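PDB 5Y0E: TssK from Serratia sp. FS14, which probably serves as a trimeric building block of the type VI secretion system baseplate. Local coordinates for residues A185-M190 with N196-T201. Residues are numbered along the deposited sequence; the frame is centred on the assembly and turned at random.
Sequences AQIPPM and NPVLKT
I187 and M190, from the loop that leaves the β-domain, pack against an asparagine N-cap, N196, and the first turn of the helix it starts, 197-222. The contact is a worked example of how a capping side chain can do two jobs at once: OD1 caps the helix, while the amide and CB of N196 also pack against P188, I187 and M190 of the neighbouring loop. N196 holds CG anti to its own backbone N (chi1 175°), which brings OD1 back over the opening turn. There OD1 lies 2.9 Å from L199 N, which sits in the carbonyl plane of the amide with an N-H...O angle of 164°; V198 N adds a weak, strongly bent bond to the same oxygen. The I187 side chain crosses that of N196 at about a right angle, its CG2 4.0 Å from N196 OD1, while CD of P188 comes to 3.6 Å from ND2 of N196.

Packing is densest around I187, whose CD1 reaches V198 CG1 at 3.7 Å and L199 CD2 at 4.0 Å. L294 and A295 of helix 294-309 cover the same isoleucine, and F45 and L48 of strand 44-50 lie against P188, consistent with the loop joining the N-terminal β-rich part to the helices. Toward solvent the contact thins out: V198, though packed by I187, is only partly buried and marks the boundary, and exposed A185 points its methyl away from the helix. At the other end M190, bent at chi2 and chi3, slides antiparallel past L199 and curls its terminal methyl CE to 3.8 Å from N196 CB.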
loop_
_atom_site.group_PDB
_atom_site.type_symbol
_atom_site.label_atom_id
_atom_site.label_comp_id
_atom_site.label_asym_id
_atom_site.label_seq_id
_atom_site.Cartn_x
_atom_site.Cartn_y
_atom_site.Cartn_z
ATOM N N ALA A 185 -24.875 -0.667 7.726
ATOM C CA ALA A 185 -23.928 -0.904 6.656
ATOM C C ALA A 185 -23.299 0.371 6.144
ATOM O O ALA A 185 -22.262 0.303 5.485
ATOM C CB ALA A 185 -24.598 -1.631 5.492
ATOM N N GLN A 186 -23.896 1.523 6.416
ATOM C CA GLN A 186 -23.361 2.766 5.895
ATOM C C GLN A 186 -22.119 3.168 6.673
ATOM O O GLN A 186 -22.044 2.993 7.889
ATOM C CB GLN A 186 -24.409 3.866 5.942
ATOM C CG GLN A 186 -25.582 3.591 5.022
ATOM C CD GLN A 186 -25.184 2.896 3.721
ATOM O OE1 GLN A 186 -24.759 3.542 2.765
ATOM N NE2 GLN A 186 -25.342 1.572 3.676
ATOM N N ILE A 187 -21.127 3.662 5.947
ATOM C CA ILE A 187 -19.833 4.014 6.504
ATOM C C ILE A 187 -19.648 5.514 6.348
ATOM O O ILE A 187 -19.687 6.026 5.233
ATOM C CB ILE A 187 -18.685 3.261 5.818
ATOM C CG1 ILE A 187 -18.846 1.768 6.035
ATOM C CG2 ILE A 187 -17.366 3.741 6.348
ATOM C CD1 ILE A 187 -18.089 0.944 5.060
ATOM N N PRO A 188 -19.425 6.246 7.421
ATOM C CA PRO A 188 -19.163 7.679 7.310
ATOM C C PRO A 188 -17.868 7.940 6.565
ATOM O O PRO A 188 -17.003 7.060 6.476
ATOM C CB PRO A 188 -19.057 8.130 8.770
ATOM C CG PRO A 188 -19.652 7.042 9.559
ATOM C CD PRO A 188 -19.441 5.780 8.809
ATOM N N PRO A 189 -17.697 9.126 5.996
ATOM C CA PRO A 189 -16.374 9.503 5.494
ATOM C C PRO A 189 -15.375 9.453 6.635
ATOM O O PRO A 189 -15.548 10.104 7.657
ATOM C CB PRO A 189 -16.591 10.921 4.971
ATOM C CG PRO A 189 -17.779 11.411 5.704
ATOM C CD PRO A 189 -18.659 10.222 5.859
ATOM N N MET A 190 -14.357 8.627 6.473
ATOM C CA MET A 190 -13.468 8.252 7.556
ATOM C C MET A 190 -12.052 8.670 7.227
ATOM O O MET A 190 -11.598 8.502 6.098
ATOM C CB MET A 190 -13.494 6.758 7.805
ATOM C CG MET A 190 -14.772 6.245 8.414
ATOM S SD MET A 190 -15.255 7.122 9.873
ATOM C CE MET A 190 -14.060 6.494 11.007
ATOM N N ASN A 196 -13.705 2.994 12.363
ATOM C CA ASN A 196 -14.992 2.519 11.935
ATOM C C ASN A 196 -15.011 1.001 12.013
ATOM O O ASN A 196 -14.136 0.343 11.447
ATOM C CB ASN A 196 -15.301 2.966 10.510
ATOM C CG ASN A 196 -16.583 2.374 9.997
ATOM O OD1 ASN A 196 -16.596 1.310 9.382
ATOM N ND2 ASN A 196 -17.674 3.042 10.284
ATOM N N PRO A 197 -16.004 0.416 12.663
ATOM C CA PRO A 197 -16.033 -1.049 12.776
ATOM C C PRO A 197 -16.211 -1.768 11.454
ATOM O O PRO A 197 -15.692 -2.871 11.288
ATOM C CB PRO A 197 -17.216 -1.294 13.713
ATOM C CG PRO A 197 -18.066 -0.065 13.558
ATOM C CD PRO A 197 -17.121 1.065 13.351
ATOM N N VAL A 198 -16.919 -1.195 10.500
ATOM C CA VAL A 198 -17.156 -1.934 9.277
ATOM C C VAL A 198 -15.873 -2.055 8.477
ATOM O O VAL A 198 -15.508 -3.139 8.020
ATOM C CB VAL A 198 -18.278 -1.279 8.454
ATOM C CG1 VAL A 198 -18.502 -2.059 7.180
ATOM C CG2 VAL A 198 -19.541 -1.229 9.258
ATOM N N LEU A 199 -15.163 -0.945 8.299
ATOM C CA LEU A 199 -13.845 -1.013 7.686
ATOM C C LEU A 199 -12.945 -2.015 8.397
ATOM O O LEU A 199 -12.254 -2.801 7.752
ATOM C CB LEU A 199 -13.202 0.373 7.658
ATOM C CG LEU A 199 -13.917 1.423 6.806
ATOM C CD1 LEU A 199 -13.201 2.737 6.861
ATOM C CD2 LEU A 199 -14.079 0.987 5.383
ATOM N N LYS A 200 -12.958 -2.032 9.722
ATOM C CA LYS A 200 -12.052 -2.942 10.408
ATOM C C LYS A 200 -12.352 -4.385 10.056
ATOM O O LYS A 200 -11.437 -5.192 9.900
ATOM C CB LYS A 200 -12.111 -2.759 11.924
ATOM C CG LYS A 200 -11.473 -1.497 12.453
ATOM C CD LYS A 200 -11.315 -1.563 13.951
ATOM C CE LYS A 200 -10.360 -2.668 14.377
ATOM N NZ LYS A 200 -10.202 -2.777 15.855
ATOM N N THR A 201 -13.621 -4.737 9.930
ATOM C CA THR A 201 -13.919 -6.126 9.639
ATOM C C THR A 201 -13.661 -6.475 8.174
ATOM O O THR A 201 -13.326 -7.611 7.880
ATOM C CB THR A 201 -15.356 -6.450 10.057
ATOM O OG1 THR A 201 -16.228 -5.466 9.539
ATOM C CG2 THR A 201 -15.483 -6.424 11.564
#